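Local coordinates for protein lipase aflb (Neosartorya fumigata, PDB 6IDY) that probably hydrolyses ester bonds of lipids, acting as a calcium-bound fungal lipase with an alpha/beta-hydrolase core, at residues A[15-20]-A[43-48]; A[113-118]-A[146-151]; A[214-219]-A[247-252]; A[285-290]-A[431-436]; A[309-314]-A[340-345]. All coordinates share one frame; numbering follows the deposited sequence.

Contact 1: residues A[15-20]-A[43-48]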
# COMPACT_ATOMS: atom_id res chain seq x y z
N SER A 15 17.88 -12.05 -6.15
CA SER A 15 16.53 -12.35 -6.63
C SER A 15 15.60 -12.80 -5.50
O SER A 15 16.06 -13.05 -4.38
CB SER A 15 16.59 -13.42 -7.72
OG SER A 15 16.89 -14.70 -7.18
N LEU A 16 14.29 -12.92 -5.80
CA LEU A 16 13.27 -13.39 -4.88
C LEU A 16 13.63 -14.81 -4.41
O LEU A 16 13.57 -15.09 -3.22
CB LEU A 16 11.90 -13.36 -5.58
CG LEU A 16 10.64 -13.49 -4.73
CD1 LEU A 16 10.45 -12.28 -3.87
CD2 LEU A 16 9.42 -13.62 -5.61
N VAL A 17 14.10 -15.66 -5.36
CA VAL A 17 14.56 -17.03 -5.12
C VAL A 17 15.74 -17.06 -4.15
O VAL A 17 15.68 -17.78 -3.16
CB VAL A 17 14.84 -17.79 -6.46
CG1 VAL A 17 15.71 -19.03 -6.23
CG2 VAL A 17 13.55 -18.17 -7.16
N SER A 18 16.80 -16.26 -4.42
CA SER A 18 18.01 -16.19 -3.57
C SER A 18 17.70 -15.69 -2.16
O SER A 18 18.19 -16.28 -1.20
CB SER A 18 19.10 -15.35 -4.24
OG SER A 18 18.85 -13.96 -4.13
N ILE A 19 16.87 -14.63 -2.03
CA ILE A 19 16.48 -14.08 -0.72
C ILE A 19 15.74 -15.15 0.10
O ILE A 19 16.11 -15.40 1.25
CB ILE A 19 15.67 -12.77 -0.85
CG1 ILE A 19 16.52 -11.63 -1.43
CG2 ILE A 19 15.07 -12.36 0.51
CD1 ILE A 19 15.72 -10.53 -2.07
N LEU A 20 14.75 -15.81 -0.51
CA LEU A 20 13.96 -16.84 0.17
C LEU A 20 14.77 -18.11 0.49
O LEU A 20 14.53 -18.71 1.53
CB LEU A 20 12.66 -17.14 -0.58
CG LEU A 20 11.64 -15.99 -0.60
CD1 LEU A 20 10.70 -16.11 -1.77
CD2 LEU A 20 10.89 -15.88 0.71
N GLU A 43 9.08 -23.85 -5.15
CA GLU A 43 7.90 -23.76 -6.02
C GLU A 43 8.12 -22.78 -7.18
O GLU A 43 7.65 -23.05 -8.29
CB GLU A 43 6.63 -23.43 -5.22
CG GLU A 43 5.32 -23.51 -6.00
CD GLU A 43 5.05 -24.78 -6.79
OE1 GLU A 43 5.16 -25.88 -6.22
OE2 GLU A 43 4.72 -24.65 -8.00
N ILE A 44 8.88 -21.69 -6.95
CA ILE A 44 9.19 -20.71 -8.00
C ILE A 44 10.07 -21.35 -9.06
O ILE A 44 9.66 -21.38 -10.22
CB ILE A 44 9.74 -19.35 -7.47
CG1 ILE A 44 8.68 -18.62 -6.61
CG2 ILE A 44 10.18 -18.44 -8.64
CD1 ILE A 44 9.22 -17.49 -5.71
N VAL A 45 11.25 -21.91 -8.67
CA VAL A 45 12.21 -22.57 -9.58
C VAL A 45 11.56 -23.73 -10.38
O VAL A 45 11.89 -23.91 -11.55
CB VAL A 45 13.56 -23.01 -8.93
CG1 VAL A 45 14.36 -21.81 -8.44
CG2 VAL A 45 13.36 -24.02 -7.81
N SER A 46 10.62 -24.47 -9.75
CA SER A 46 9.87 -25.57 -10.37
C SER A 46 8.89 -25.05 -11.43
O SER A 46 8.82 -25.61 -12.52
CB SER A 46 9.12 -26.37 -9.31
OG SER A 46 8.36 -27.43 -9.86
N LYS A 47 8.15 -23.96 -11.10
CA LYS A 47 7.18 -23.36 -12.01
C LYS A 47 7.84 -22.63 -13.20
O LYS A 47 7.31 -22.71 -14.31
CB LYS A 47 6.19 -22.45 -11.26
CG LYS A 47 4.95 -22.11 -12.08
CD LYS A 47 3.68 -22.11 -11.27
CE LYS A 47 2.50 -22.67 -12.04
NZ LYS A 47 2.27 -21.94 -13.32
N ILE A 48 8.99 -21.96 -12.97
CA ILE A 48 9.75 -21.23 -14.01
C ILE A 48 10.11 -22.14 -15.19
O ILE A 48 9.49 -22.04 -16.24
CB ILE A 48 11.00 -20.48 -13.42
CG1 ILE A 48 10.61 -19.35 -12.42
CG2 ILE A 48 11.94 -19.95 -14.52
CD1 ILE A 48 9.56 -18.30 -12.86
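Two donors grip the carbonyl oxygen of S15: the helical amide I19 N, 2.9 Å from S15 O, and the hydroxyl S18 OG, also 2.9 Å from S15 O, in the carbonyl plane on a lone pair. S15 is the N-cap of helix 16-24, and its own S15 OG accepts from S18 N at 3.2 Å, an almost straight bond of 170°. These bonds stay inside the first turn of that helix; what crosses to helix 31-47 is hydrocarbon. The axes of the short segments run roughly antiparallel, at 149°, with a closest approach of 10.7 Å. V17 stands at the centre, with CG1 anti to the backbone N (chi1 162°). Its CG2 slides past I44 in the opposite sense, V17 CG2 to I44 CG2 3.7 Å, while V17 CG1 meets V45 CG1 at 3.8 Å, crossing at about a right angle. L16 comes across the tip of I44, with L16 CD2 to I44 CD1 3.9 Å. Outside the pair, L99 also covers I44, and I417 and A420 back L16. With no hydrogen bond between the segments, the two N-terminal helices are joined here by apolar packing, while the S15 and S18 polar groups are spent on the first turn of helix 16-24.

Contact 2: residues A[113-118]-A[146-151]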
# COMPACT_ATOMS: atom_id res chain seq x y z
N ILE A 113 15.32 3.42 -5.89
CA ILE A 113 15.34 4.44 -4.84
C ILE A 113 16.46 5.44 -5.21
O ILE A 113 16.80 6.31 -4.42
CB ILE A 113 15.46 3.85 -3.39
CG1 ILE A 113 16.83 3.17 -3.12
CG2 ILE A 113 14.29 2.91 -3.07
CD1 ILE A 113 17.28 3.17 -1.64
N HIS A 114 17.00 5.31 -6.44
CA HIS A 114 18.08 6.13 -6.97
C HIS A 114 17.70 6.85 -8.27
O HIS A 114 18.49 6.93 -9.20
CB HIS A 114 19.37 5.29 -7.14
CG HIS A 114 19.84 4.65 -5.88
ND1 HIS A 114 20.26 5.41 -4.79
CD2 HIS A 114 19.93 3.34 -5.55
CE1 HIS A 114 20.58 4.54 -3.85
NE2 HIS A 114 20.41 3.28 -4.27
N ASN A 115 16.47 7.39 -8.32
CA ASN A 115 15.95 8.14 -9.47
C ASN A 115 16.65 9.48 -9.58
O ASN A 115 17.04 10.06 -8.56
CB ASN A 115 14.45 8.33 -9.35
CG ASN A 115 13.68 7.04 -9.26
OD1 ASN A 115 13.45 6.35 -10.26
ND2 ASN A 115 13.28 6.67 -8.06
N ARG A 116 16.84 9.98 -10.80
CA ARG A 116 17.52 11.25 -11.04
C ARG A 116 16.51 12.31 -11.45
O ARG A 116 16.12 12.41 -12.61
CB ARG A 116 18.67 11.08 -12.06
CG ARG A 116 19.71 10.02 -11.67
CD ARG A 116 20.77 10.56 -10.71
NE ARG A 116 21.55 9.48 -10.10
CZ ARG A 116 21.33 8.98 -8.88
NH1 ARG A 116 20.33 9.45 -8.14
NH2 ARG A 116 22.09 8.01 -8.41
N ASN A 117 16.05 13.06 -10.45
CA ASN A 117 15.03 14.09 -10.58
C ASN A 117 15.63 15.49 -10.44
O ASN A 117 16.52 15.68 -9.61
CB ASN A 117 13.91 13.86 -9.55
CG ASN A 117 13.27 12.50 -9.67
OD1 ASN A 117 12.86 12.07 -10.75
ND2 ASN A 117 13.16 11.79 -8.55
N PRO A 118 15.17 16.49 -11.23
CA PRO A 118 15.76 17.83 -11.14
C PRO A 118 15.41 18.56 -9.84
O PRO A 118 14.43 18.23 -9.19
CB PRO A 118 15.18 18.56 -12.36
CG PRO A 118 13.89 17.88 -12.62
CD PRO A 118 14.12 16.43 -12.28
N ALA A 146 13.86 8.87 -4.10
CA ALA A 146 12.84 7.84 -3.85
C ALA A 146 11.66 7.98 -4.82
O ALA A 146 10.90 7.02 -5.00
CB ALA A 146 12.35 7.95 -2.41
N ILE A 147 11.51 9.16 -5.45
CA ILE A 147 10.40 9.45 -6.36
C ILE A 147 10.69 8.96 -7.76
O ILE A 147 11.63 9.42 -8.40
CB ILE A 147 10.00 10.95 -6.34
CG1 ILE A 147 9.89 11.51 -4.90
CG2 ILE A 147 8.70 11.17 -7.14
CD1 ILE A 147 9.96 13.04 -4.77
N HIS A 148 9.84 8.06 -8.27
CA HIS A 148 9.97 7.59 -9.64
C HIS A 148 8.99 8.41 -10.48
O HIS A 148 7.78 8.25 -10.35
CB HIS A 148 9.70 6.09 -9.78
CG HIS A 148 9.94 5.60 -11.17
ND1 HIS A 148 11.19 5.16 -11.58
CD2 HIS A 148 9.10 5.55 -12.23
CE1 HIS A 148 11.06 4.82 -12.85
NE2 HIS A 148 9.82 5.04 -13.29
N ILE A 149 9.54 9.32 -11.29
CA ILE A 149 8.77 10.17 -12.19
C ILE A 149 8.85 9.56 -13.60
O ILE A 149 9.92 9.60 -14.21
CB ILE A 149 9.22 11.66 -12.15
CG1 ILE A 149 9.09 12.25 -10.73
CG2 ILE A 149 8.44 12.50 -13.18
CD1 ILE A 149 9.76 13.62 -10.51
N PRO A 150 7.75 8.97 -14.12
CA PRO A 150 7.81 8.39 -15.47
C PRO A 150 8.10 9.46 -16.52
O PRO A 150 7.70 10.61 -16.35
CB PRO A 150 6.41 7.77 -15.65
CG PRO A 150 5.91 7.56 -14.23
CD PRO A 150 6.42 8.78 -13.52
N ALA A 151 8.83 9.09 -17.58
CA ALA A 151 9.20 10.00 -18.68
C ALA A 151 7.97 10.64 -19.35
O ALA A 151 8.11 11.68 -19.99
CB ALA A 151 10.03 9.26 -19.71
O HOH W 1 12.43 9.60 -11.76
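N115 and N117 turn their amides to the same side of an extended loop, each with CG anti to its carbonyl carbon and beside its backbone N, and so both face the short strand 147-148. N115 crosses H148 at about a right angle, its amide plane 74° from the imidazole plane. The amide oxygen lies at the ring edge: H148 ND1 donates to N115 OD1 at 2.9 Å, but the bond is bent, 139° at the hydrogen, and the donor stands above the carbonyl plane instead of on a lone pair. The other branch, N115 ND2, serves A145 O, and a ring of W194 lies nearly parallel to that of H148.

N117 makes the better-aligned bond. Its ND2 gives to I147 O at 2.8 Å and 165°, with the acceptor close to the amide plane and the donor in the carbonyl plane on a lone pair; ND2 also reaches R144 O. The N117 side chain crosses I149 obliquely, its other branch, OD1, resting 3.5 Å from I149 CD1. This oxygen takes a hydrogen bond from a water at 2.7 Å (N117 OD1 to the water oxygen), and the same water accepts from I149 N at 2.9 Å.

Strand 147-148 is an outermost strand of the sheet, bonded to strand 190-195 through the backbone of H148. The backbone groups I147 O and I149 N, on its other side, are met by the side-chain amide of N117, directly and through water. An asparagine amide, carrying donor and acceptor as a peptide does, thus supplies here the kind of partners a further strand would offer.

Contact 3: residues A[214-219]-A[247-252]. With SO4 (sulfate ion), chain E.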
# COMPACT_ATOMS: atom_id res chain seq x y z
N TYR A 214 7.89 14.93 1.65
CA TYR A 214 8.73 15.53 0.62
C TYR A 214 8.15 15.34 -0.77
O TYR A 214 8.12 16.31 -1.53
CB TYR A 214 10.20 15.08 0.69
CG TYR A 214 11.09 15.86 -0.26
CD1 TYR A 214 11.60 17.10 0.09
CD2 TYR A 214 11.39 15.35 -1.52
CE1 TYR A 214 12.40 17.83 -0.80
CE2 TYR A 214 12.18 16.07 -2.42
CZ TYR A 214 12.68 17.31 -2.05
OH TYR A 214 13.46 18.02 -2.93
N ALA A 215 7.67 14.12 -1.10
CA ALA A 215 7.08 13.81 -2.42
C ALA A 215 5.90 14.73 -2.70
O ALA A 215 5.80 15.26 -3.81
CB ALA A 215 6.65 12.35 -2.50
N ILE A 216 5.04 14.97 -1.69
CA ILE A 216 3.90 15.88 -1.84
C ILE A 216 4.37 17.28 -2.24
O ILE A 216 3.96 17.78 -3.30
CB ILE A 216 2.99 15.89 -0.58
CG1 ILE A 216 2.22 14.55 -0.43
CG2 ILE A 216 2.00 17.06 -0.68
CD1 ILE A 216 1.56 14.33 0.99
N ASN A 217 5.24 17.90 -1.43
CA ASN A 217 5.74 19.25 -1.67
C ASN A 217 6.60 19.35 -2.92
O ASN A 217 6.53 20.37 -3.62
CB ASN A 217 6.46 19.79 -0.44
CG ASN A 217 5.51 20.16 0.67
OD1 ASN A 217 4.32 20.43 0.44
ND2 ASN A 217 6.01 20.22 1.89
N TYR A 218 7.34 18.28 -3.26
CA TYR A 218 8.17 18.26 -4.46
C TYR A 218 7.33 18.15 -5.74
O TYR A 218 7.58 18.90 -6.69
CB TYR A 218 9.25 17.16 -4.39
CG TYR A 218 10.06 17.04 -5.66
CD1 TYR A 218 11.17 17.84 -5.89
CD2 TYR A 218 9.69 16.14 -6.66
CE1 TYR A 218 11.90 17.75 -7.08
CE2 TYR A 218 10.41 16.05 -7.85
CZ TYR A 218 11.51 16.85 -8.05
OH TYR A 218 12.21 16.73 -9.23
N ILE A 219 6.38 17.21 -5.77
CA ILE A 219 5.54 17.00 -6.95
C ILE A 219 4.64 18.22 -7.17
O ILE A 219 4.49 18.66 -8.31
CB ILE A 219 4.80 15.63 -6.93
CG1 ILE A 219 5.81 14.44 -6.98
CG2 ILE A 219 3.72 15.52 -8.02
CD1 ILE A 219 6.65 14.24 -8.29
N PRO A 247 2.25 20.29 8.09
CA PRO A 247 0.99 20.94 7.67
C PRO A 247 0.99 21.61 6.30
O PRO A 247 -0.08 21.76 5.71
CB PRO A 247 0.71 21.95 8.79
CG PRO A 247 1.45 21.43 9.96
CD PRO A 247 2.68 20.79 9.42
N SER A 248 2.18 22.01 5.78
CA SER A 248 2.26 22.64 4.45
C SER A 248 1.74 21.70 3.36
O SER A 248 1.18 22.17 2.37
CB SER A 248 3.70 23.05 4.15
OG SER A 248 4.55 21.92 4.12
N THR A 249 1.87 20.37 3.56
CA THR A 249 1.39 19.35 2.62
C THR A 249 -0.13 19.35 2.49
O THR A 249 -0.64 19.08 1.40
CB THR A 249 1.91 17.95 2.98
OG1 THR A 249 1.32 17.54 4.21
CG2 THR A 249 3.44 17.87 3.03
N ARG A 250 -0.85 19.66 3.59
CA ARG A 250 -2.32 19.69 3.62
C ARG A 250 -2.93 20.65 2.59
O ARG A 250 -3.99 20.36 2.04
CB ARG A 250 -2.85 20.05 5.02
CG ARG A 250 -2.29 19.24 6.19
CD ARG A 250 -2.86 19.79 7.49
NE ARG A 250 -2.12 19.34 8.67
CZ ARG A 250 -2.38 19.74 9.91
NH1 ARG A 250 -3.37 20.59 10.14
NH2 ARG A 250 -1.66 19.28 10.92
N LYS A 251 -2.26 21.81 2.36
CA LYS A 251 -2.73 22.85 1.43
C LYS A 251 -2.64 22.44 -0.03
O LYS A 251 -3.32 23.03 -0.87
CB LYS A 251 -1.96 24.17 1.64
CG LYS A 251 -2.16 24.81 3.01
CD LYS A 251 -1.36 26.09 3.16
CE LYS A 251 -1.66 26.77 4.48
NZ LYS A 251 -0.97 28.08 4.60
N VAL A 252 -1.77 21.47 -0.36
CA VAL A 252 -1.56 21.08 -1.75
C VAL A 252 -2.12 19.68 -2.09
O VAL A 252 -1.95 19.22 -3.22
CB VAL A 252 -0.08 21.25 -2.20
CG1 VAL A 252 0.36 22.71 -2.08
CG2 VAL A 252 0.86 20.33 -1.43
S SO4 E . -4.64 20.77 13.46
O1 SO4 E . -4.67 21.69 12.32
O2 SO4 E . -4.35 21.53 14.68
O3 SO4 E . -5.94 20.12 13.58
O4 SO4 E . -3.61 19.77 13.25
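The apolar part of the contact turns on I216, which crosses T249 at about a right angle. Its branch CG2, anti to the backbone N, lies 3.5 Å from V252 CG2 and 3.8 Å from T249 CB. Beside it the amide of N217 passes across the T249 methyl, with N217 ND2 to T249 CG2 3.7 Å.

One hydrogen bond joins the segments. N217 ND2 donates to S248 OG at 3.2 Å and 154°, the acceptor lying near the amide plane. Both buried groups have second partners: S248 OG bonds to D133 OD2, and N217 OD1 to K129 NZ. The hydroxyl of T249 turns back to W246 O.

Helix 205-223 lies between strands 190-195 and 227-232 in the chain, a beta-alpha-beta element of the alpha/beta-hydrolase core, and I216 also touches I164 of strand 161-166. Residues 247-251 keep helical backbone angles without the regular bonds, and V252 leads on into strand 253-259.

A second set of hydrogen bonds lies away from helix 205-223. R250, extended from CG to NE, presents its guanidinium edge to a sulfate probably taken from the crystallisation liquor: R250 NH1 bonds to SO4 O1 at 2.8 Å and R250 NH2 to SO4 O4 at 3.1 Å. R337 NE holds the same ion, while L243 O and K244 O accept from the guanidinium.

Contact 4: residues A[285-290]-A[431-436]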
# COMPACT_ATOMS: atom_id res chain seq x y z
N LEU A 285 6.57 -3.13 11.34
CA LEU A 285 5.67 -4.22 11.72
C LEU A 285 5.20 -4.01 13.15
O LEU A 285 3.99 -4.01 13.40
CB LEU A 285 6.31 -5.62 11.55
CG LEU A 285 6.79 -6.04 10.14
CD1 LEU A 285 7.09 -7.53 10.08
CD2 LEU A 285 5.77 -5.68 9.05
N TRP A 286 6.15 -3.74 14.08
CA TRP A 286 5.82 -3.49 15.48
C TRP A 286 4.97 -2.24 15.68
O TRP A 286 4.03 -2.29 16.47
CB TRP A 286 7.08 -3.46 16.36
CG TRP A 286 7.54 -4.83 16.76
CD1 TRP A 286 8.76 -5.39 16.51
CD2 TRP A 286 6.77 -5.85 17.43
NE1 TRP A 286 8.80 -6.68 17.00
CE2 TRP A 286 7.60 -6.98 17.58
CE3 TRP A 286 5.45 -5.90 17.94
CZ2 TRP A 286 7.16 -8.15 18.20
CZ3 TRP A 286 5.03 -7.05 18.57
CH2 TRP A 286 5.88 -8.16 18.70
N GLN A 287 5.25 -1.16 14.92
CA GLN A 287 4.48 0.10 15.01
C GLN A 287 3.04 -0.03 14.54
O GLN A 287 2.20 0.77 14.94
CB GLN A 287 5.17 1.21 14.20
CG GLN A 287 6.44 1.72 14.86
CD GLN A 287 7.22 2.63 13.95
OE1 GLN A 287 7.50 2.30 12.79
NE2 GLN A 287 7.60 3.78 14.47
N GLN A 288 2.75 -1.03 13.70
CA GLN A 288 1.40 -1.22 13.16
C GLN A 288 0.49 -2.05 14.08
O GLN A 288 -0.61 -2.42 13.67
CB GLN A 288 1.46 -1.77 11.73
CG GLN A 288 1.90 -0.67 10.77
CD GLN A 288 2.13 -1.18 9.39
OE1 GLN A 288 3.19 -1.70 9.04
NE2 GLN A 288 1.12 -1.04 8.56
N GLY A 289 0.92 -2.27 15.31
CA GLY A 289 0.08 -2.91 16.32
C GLY A 289 -0.98 -1.91 16.76
O GLY A 289 -0.74 -0.71 16.74
N TRP A 290 -2.17 -2.40 17.13
CA TRP A 290 -3.31 -1.59 17.55
C TRP A 290 -3.02 -0.59 18.66
O TRP A 290 -3.48 0.55 18.58
CB TRP A 290 -4.48 -2.49 17.98
CG TRP A 290 -5.79 -1.78 18.11
CD1 TRP A 290 -6.31 -1.20 19.23
CD2 TRP A 290 -6.75 -1.55 17.07
NE1 TRP A 290 -7.54 -0.65 18.96
CE2 TRP A 290 -7.84 -0.85 17.63
CE3 TRP A 290 -6.82 -1.92 15.71
CZ2 TRP A 290 -8.96 -0.47 16.89
CZ3 TRP A 290 -7.94 -1.55 14.97
CH2 TRP A 290 -9.00 -0.85 15.56
N GLY A 431 10.71 -4.68 19.52
CA GLY A 431 9.74 -3.65 19.87
C GLY A 431 9.82 -2.45 18.96
O GLY A 431 10.77 -2.31 18.19
N GLU A 432 8.81 -1.57 19.03
CA GLU A 432 8.73 -0.35 18.23
C GLU A 432 9.81 0.69 18.61
O GLU A 432 10.22 0.72 19.78
CB GLU A 432 7.32 0.25 18.32
CG GLU A 432 6.97 0.83 19.69
CD GLU A 432 5.63 1.53 19.77
OE1 GLU A 432 5.34 2.36 18.87
OE2 GLU A 432 4.87 1.24 20.72
N PRO A 433 10.27 1.56 17.68
CA PRO A 433 11.27 2.57 18.07
C PRO A 433 10.69 3.72 18.90
O PRO A 433 9.47 3.81 19.10
CB PRO A 433 11.82 3.06 16.72
CG PRO A 433 10.72 2.85 15.77
CD PRO A 433 9.92 1.67 16.24
N ALA A 434 11.57 4.61 19.40
CA ALA A 434 11.17 5.78 20.17
C ALA A 434 10.40 6.77 19.26
O ALA A 434 10.61 6.81 18.04
CB ALA A 434 12.40 6.47 20.75
N ILE A 435 9.50 7.54 19.87
CA ILE A 435 8.72 8.56 19.16
C ILE A 435 9.63 9.77 18.87
O ILE A 435 10.36 10.22 19.75
CB ILE A 435 7.44 8.95 19.97
CG1 ILE A 435 6.49 7.73 20.18
CG2 ILE A 435 6.69 10.16 19.36
CD1 ILE A 435 6.00 7.01 18.91
N ALA A 436 9.57 10.27 17.62
CA ALA A 436 10.33 11.44 17.17
C ALA A 436 10.00 12.64 18.05
O ALA A 436 8.85 12.80 18.47
CB ALA A 436 9.97 11.74 15.72
O HOH W 2 7.24 3.81 17.36
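G431 lies over one face of the W286 indole. Its CA sits 4.1 Å from the centroid of the five-membered ring and only 18° off the ring normal, a CH-pi contact, and the backbone continues across the same face, with G431 N to W286 CD1 3.7 Å. Next along, Q287 crosses P433 at about a right angle: Q287 NE2 approaches P433 CG to 3.5 Å, and the aliphatic start of the side chain packs on the neighbouring residue, Q287 CG to E432 CB 3.9 Å. No direct hydrogen bond spans the segments. A water does so instead, accepting from Q287 NE2 at 2.9 Å and donating to E432 OE1 at 2.8 Å and to P433 O at 2.8 Å.

The join is between helix 283-287 and the extended C-terminal tail that follows helix 414-424, so sequence far apart in the chain meets at the surface of the fold.

Further out, each flat group is held by other residues. W286 NE1 bonds to T429 O, two residues before the glycine that covers its ring. Q287 is extended beyond CG and bonded at both ends of its amide, OE1 to V205 N and NE2 to D204 OD1, which fixes the amide's rotation. The carboxylate of E432 receives E293 N on OE2 and F294 N on OE1, at the start of helix 293-299, where the helix end would probably stabilise its negative charge.

Contact 5: residues A[309-314]-A[340-345]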
# COMPACT_ATOMS: atom_id res chain seq x y z
N PRO A 309 -9.64 16.01 1.94
CA PRO A 309 -10.69 15.05 1.54
C PRO A 309 -10.13 13.63 1.42
O PRO A 309 -9.24 13.39 0.61
CB PRO A 309 -11.18 15.60 0.20
CG PRO A 309 -10.92 17.09 0.30
CD PRO A 309 -9.59 17.17 1.02
N THR A 310 -10.60 12.71 2.30
CA THR A 310 -10.09 11.34 2.32
C THR A 310 -11.17 10.31 1.96
O THR A 310 -12.28 10.35 2.50
CB THR A 310 -9.38 11.02 3.65
OG1 THR A 310 -8.40 12.03 3.90
CG2 THR A 310 -8.71 9.65 3.66
N THR A 311 -10.81 9.39 1.05
CA THR A 311 -11.65 8.29 0.58
C THR A 311 -10.97 6.98 1.03
O THR A 311 -9.95 6.59 0.46
CB THR A 311 -11.78 8.38 -0.96
OG1 THR A 311 -12.21 9.69 -1.33
CG2 THR A 311 -12.74 7.33 -1.53
N THR A 312 -11.51 6.34 2.08
CA THR A 312 -10.95 5.07 2.59
C THR A 312 -11.72 3.93 1.98
O THR A 312 -12.94 4.03 1.85
CB THR A 312 -10.89 5.02 4.14
OG1 THR A 312 -12.19 4.77 4.68
CG2 THR A 312 -10.27 6.28 4.77
N ILE A 313 -11.02 2.87 1.53
CA ILE A 313 -11.65 1.71 0.88
C ILE A 313 -11.05 0.46 1.47
O ILE A 313 -9.83 0.28 1.45
CB ILE A 313 -11.57 1.76 -0.68
CG1 ILE A 313 -11.89 3.18 -1.24
CG2 ILE A 313 -12.50 0.70 -1.29
CD1 ILE A 313 -11.32 3.53 -2.57
N TYR A 314 -11.90 -0.40 2.04
CA TYR A 314 -11.43 -1.58 2.77
C TYR A 314 -12.40 -2.74 2.73
O TYR A 314 -13.59 -2.55 2.46
CB TYR A 314 -11.11 -1.19 4.24
CG TYR A 314 -12.28 -0.55 4.96
CD1 TYR A 314 -12.62 0.79 4.74
CD2 TYR A 314 -13.01 -1.26 5.90
CE1 TYR A 314 -13.67 1.39 5.43
CE2 TYR A 314 -14.07 -0.67 6.60
CZ TYR A 314 -14.39 0.65 6.36
OH TYR A 314 -15.45 1.22 7.02
N GLY A 340 -14.31 16.56 4.51
CA GLY A 340 -15.02 15.57 3.72
C GLY A 340 -14.30 14.24 3.81
O GLY A 340 -13.10 14.14 3.53
N VAL A 341 -15.03 13.20 4.24
CA VAL A 341 -14.51 11.84 4.40
C VAL A 341 -15.57 10.84 3.96
O VAL A 341 -16.74 11.01 4.29
CB VAL A 341 -14.07 11.52 5.87
CG1 VAL A 341 -13.63 10.06 6.04
CG2 VAL A 341 -12.95 12.44 6.33
N SER A 342 -15.15 9.80 3.25
CA SER A 342 -16.02 8.68 2.93
C SER A 342 -15.27 7.42 3.34
O SER A 342 -14.10 7.27 3.00
CB SER A 342 -16.43 8.67 1.46
OG SER A 342 -15.36 8.40 0.57
N ASN A 343 -15.91 6.59 4.17
CA ASN A 343 -15.34 5.34 4.66
C ASN A 343 -16.11 4.25 3.97
O ASN A 343 -17.29 4.02 4.25
CB ASN A 343 -15.40 5.26 6.19
CG ASN A 343 -14.52 6.29 6.84
OD1 ASN A 343 -13.30 6.28 6.68
ND2 ASN A 343 -15.11 7.20 7.58
N ASN A 344 -15.46 3.65 2.98
CA ASN A 344 -16.08 2.72 2.05
C ASN A 344 -15.74 1.26 2.29
O ASN A 344 -14.69 0.77 1.85
CB ASN A 344 -15.76 3.18 0.62
CG ASN A 344 -16.09 4.64 0.40
OD1 ASN A 344 -17.24 5.03 0.19
ND2 ASN A 344 -15.08 5.50 0.49
N HIS A 345 -16.66 0.56 2.97
CA HIS A 345 -16.56 -0.86 3.28
C HIS A 345 -17.19 -1.63 2.13
O HIS A 345 -18.39 -1.48 1.87
CB HIS A 345 -17.28 -1.16 4.61
CG HIS A 345 -17.18 -2.59 5.06
ND1 HIS A 345 -18.31 -3.31 5.40
CD2 HIS A 345 -16.09 -3.37 5.21
CE1 HIS A 345 -17.87 -4.50 5.77
NE2 HIS A 345 -16.54 -4.58 5.68
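The phenol ring of Y314 carries H345 CA over the centre of one face, 4.0 Å above its plane. Chi1 of 56° places CG between the backbone N and the carbonyl carbon, turning the ring across the neighbouring strand. The H345 imidazole meets it obliquely, planes 34° apart, with Y314 CE2 to H345 CD2 3.6 Å. On the same side of the sheet the N343 amide lies alongside T312: T312 OG1 donates to N343 OD1 at 2.7 Å, in the carbonyl plane on a lone pair. The N344 amide, on the opposite face, uses ND2 twice close to its own plane, giving to S342 OG, itself also bonded to G384 O, at 2.9 Å and to T312 O at 2.9 Å. T312 O also accepts N344 N at 2.8 Å, so two donors grip it, both above the carbonyl plane.

Between these two layers of side chains the strands run parallel, 9° apart, in unbroken register. Backbone bonds alternate from T310 N to G340 O (3.1 Å) through S342 N to T310 O and T312 N to S342 O, ending with Y314 N to N344 O. T311, I313 and N344 also touch helix 368-379, and P309 lies about 5 Å by its side chain from the bound calcium. These are the last two parallel strands of an alpha/beta-hydrolase sheet; in this fold the catalytic acid and histidine usually sit in loops that follow such strands.

Contacts 1, 2 and 3 follow one another along the chain, whereas contact 5 falls within the long span between the two segments of contact 4. Contacts 2 and 5 involve the two outermost strands of one seven-stranded sheet, 147-148 and 341-345, with centres 29 Å apart. Contact 3, on helix 205-223 and the turn before strand 253-259, is 17 Å from contact 2 and 20 Å from contact 5 by centres; it touches contact 2 through Y218, whose OH is 2.7 Å from P118 O. Contact 1, in the peripheral N-terminal helices, is across the chain's centre from contacts 3 and 5, with centres about 40 and 38 Å away. Contact 4 joins the C-terminal tail to helix 283-287, its centre 25 Å from that of contact 5.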